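Local coordinates for glycine betaine, L-proline ABC transporter, glycine/betaine/L-proline-binding protein (ProX) (Borrelia burgdorferi, PDB 3TMG) that binds glycine betaine and probably delivers it, as the substrate-binding component, to an ABC transporter for quaternary amines, at residues L91-E96 with S208-V213. Numbering follows the deposited sequence.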
loop_
_atom_site.group_PDB
_atom_site.type_symbol
_atom_site.label_atom_id
_atom_site.label_comp_id
_atom_site.label_asym_id
_atom_site.label_seq_id
_atom_site.Cartn_x
_atom_site.Cartn_y
_atom_site.Cartn_z
ATOM N N LEU A 91 2.023 13.578 8.720
ATOM C CA LEU A 91 1.116 14.693 8.385
ATOM C C LEU A 91 -0.369 14.342 8.515
ATOM O O LEU A 91 -1.221 15.230 8.442
ATOM C CB LEU A 91 1.404 15.252 6.999
ATOM C CG LEU A 91 2.831 15.731 6.749
ATOM C CD1 LEU A 91 2.983 16.327 5.345
ATOM C CD2 LEU A 91 3.284 16.715 7.822
ATOM N N GLY A 92 -0.667 13.059 8.744
ATOM C CA GLY A 92 -2.051 12.573 8.761
ATOM C C GLY A 92 -2.313 11.613 7.624
ATOM O O GLY A 92 -1.364 11.195 6.965
ATOM N N ALA A 93 -3.592 11.282 7.372
ATOM C CA ALA A 93 -3.951 10.219 6.423
ATOM C C ALA A 93 -4.094 10.829 5.052
ATOM O O ALA A 93 -4.668 11.917 4.924
ATOM C CB ALA A 93 -5.285 9.552 6.823
ATOM N N ASN A 94 -3.603 10.123 4.029
ATOM C CA ASN A 94 -3.967 10.480 2.637
ATOM C C ASN A 94 -5.090 9.589 2.081
ATOM O O ASN A 94 -5.611 9.841 0.983
ATOM C CB ASN A 94 -2.739 10.433 1.715
ATOM C CG ASN A 94 -2.091 9.065 1.656
ATOM O OD1 ASN A 94 -2.723 8.079 1.271
ATOM N ND2 ASN A 94 -0.810 9.010 2.003
ATOM N N TYR A 95 -5.410 8.523 2.825
ATOM C CA TYR A 95 -6.424 7.562 2.427
ATOM C C TYR A 95 -6.943 6.914 3.721
ATOM O O TYR A 95 -6.132 6.503 4.576
ATOM C CB TYR A 95 -5.851 6.447 1.468
ATOM C CG TYR A 95 -6.907 5.352 1.201
ATOM C CD1 TYR A 95 -7.048 4.252 2.076
ATOM C CD2 TYR A 95 -7.808 5.469 0.102
ATOM C CE1 TYR A 95 -8.044 3.289 1.881
ATOM C CE2 TYR A 95 -8.809 4.503 -0.100
ATOM C CZ TYR A 95 -8.923 3.447 0.799
ATOM O OH TYR A 95 -9.873 2.483 0.599
ATOM N N GLU A 96 -8.265 6.793 3.870
ATOM C CA GLU A 96 -8.845 6.125 5.052
ATOM C C GLU A 96 -9.726 4.956 4.635
ATOM O O GLU A 96 -10.466 5.063 3.660
ATOM C CB GLU A 96 -9.654 7.106 5.939
ATOM C CG GLU A 96 -8.752 8.232 6.474
ATOM C CD GLU A 96 -9.418 9.154 7.477
ATOM O OE1 GLU A 96 -10.472 8.801 8.019
ATOM O OE2 GLU A 96 -8.839 10.225 7.764
ATOM N N SER A 208 -5.502 3.393 8.034
ATOM C CA SER A 208 -5.367 4.405 6.985
ATOM C C SER A 208 -3.940 4.418 6.444
ATOM O O SER A 208 -3.044 3.766 7.030
ATOM C CB SER A 208 -5.866 5.753 7.519
ATOM O OG SER A 208 -4.913 6.209 8.425
ATOM N N VAL A 209 -3.731 5.110 5.342
ATOM C CA VAL A 209 -2.365 5.246 4.794
ATOM C C VAL A 209 -1.993 6.686 5.078
ATOM O O VAL A 209 -2.795 7.596 4.776
ATOM C CB VAL A 209 -2.340 4.973 3.276
ATOM C CG1 VAL A 209 -0.904 4.926 2.719
ATOM C CG2 VAL A 209 -3.082 3.648 2.958
ATOM N N HIS A 210 -0.809 6.889 5.647
ATOM C CA HIS A 210 -0.385 8.234 6.002
ATOM C C HIS A 210 0.713 8.754 5.141
ATOM O O HIS A 210 1.372 7.991 4.426
ATOM C CB HIS A 210 0.047 8.304 7.490
ATOM C CG HIS A 210 -1.123 8.335 8.458
ATOM N ND1 HIS A 210 -1.128 9.114 9.583
ATOM C CD2 HIS A 210 -2.297 7.624 8.474
ATOM C CE1 HIS A 210 -2.271 8.927 10.259
ATOM N NE2 HIS A 210 -3.013 8.039 9.577
ATOM N N THR A 211 0.872 10.077 5.187
ATOM C CA THR A 211 1.909 10.765 4.445
ATOM C C THR A 211 2.928 11.208 5.510
ATOM O O THR A 211 2.569 11.863 6.495
ATOM C CB THR A 211 1.336 12.017 3.731
ATOM O OG1 THR A 211 0.419 11.595 2.700
ATOM C CG2 THR A 211 2.484 12.824 3.069
ATOM N N LEU A 212 4.177 10.792 5.340
ATOM C CA LEU A 212 5.236 11.226 6.242
ATOM C C LEU A 212 6.253 12.034 5.462
ATOM O O LEU A 212 6.552 11.710 4.303
ATOM C CB LEU A 212 5.939 10.039 6.895
ATOM C CG LEU A 212 5.066 8.866 7.329
ATOM C CD1 LEU A 212 5.926 7.675 7.739
ATOM C CD2 LEU A 212 4.081 9.219 8.448
ATOM N N VAL A 213 6.824 13.064 6.098
ATOM C CA VAL A 213 7.847 13.881 5.434
ATOM C C VAL A 213 9.056 14.005 6.371
ATOM O O VAL A 213 8.961 13.787 7.572
ATOM C CB VAL A 213 7.328 15.291 5.021
ATOM C CG1 VAL A 213 6.192 15.202 4.023
ATOM C CG2 VAL A 213 6.899 16.107 6.243
#
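N94 reaches across to T211 from the point where strand 88-105 turns a corner beside strand 207-214. Its CB lies 3.5 Å from T211 OG1, and CG, set between the backbone N and the carbonyl carbon (chi1 60°), packs against V209 O. At the tip the two branches part: OD1 turns to V209, 3.5 Å from its O and close to its CB, while ND2 donates to T211 OG1 at 2.9 Å in a nearly straight bond, with the hydroxyl oxygen in the amide plane. ND2 also hydrogen-bonds to V69 O, so this amide nitrogen links three strands. N94 and Y95 together face V209 in a classic beta bulge within the antiparallel sheet of this periplasmic-binding-protein fold: V209 O accepts a bond from N94 N (2.8 Å) and a weak one from Y95 N, and V209 N returns one to Y95 O. The V209 side chain lies about 7 Å from the bound betaine. N-terminal to the bulge in strand 88-105, T211 N donates to G92 O at 3.1 Å. The H210 ring lies with one face against the G92-A93 peptide, A93 N over its centre, 3.8 Å above the plane, and ND1 is hydrogen-bonded to D90 OD1. At the L91 end, L91 CD1 meets V213 CG1 at 3.6 Å.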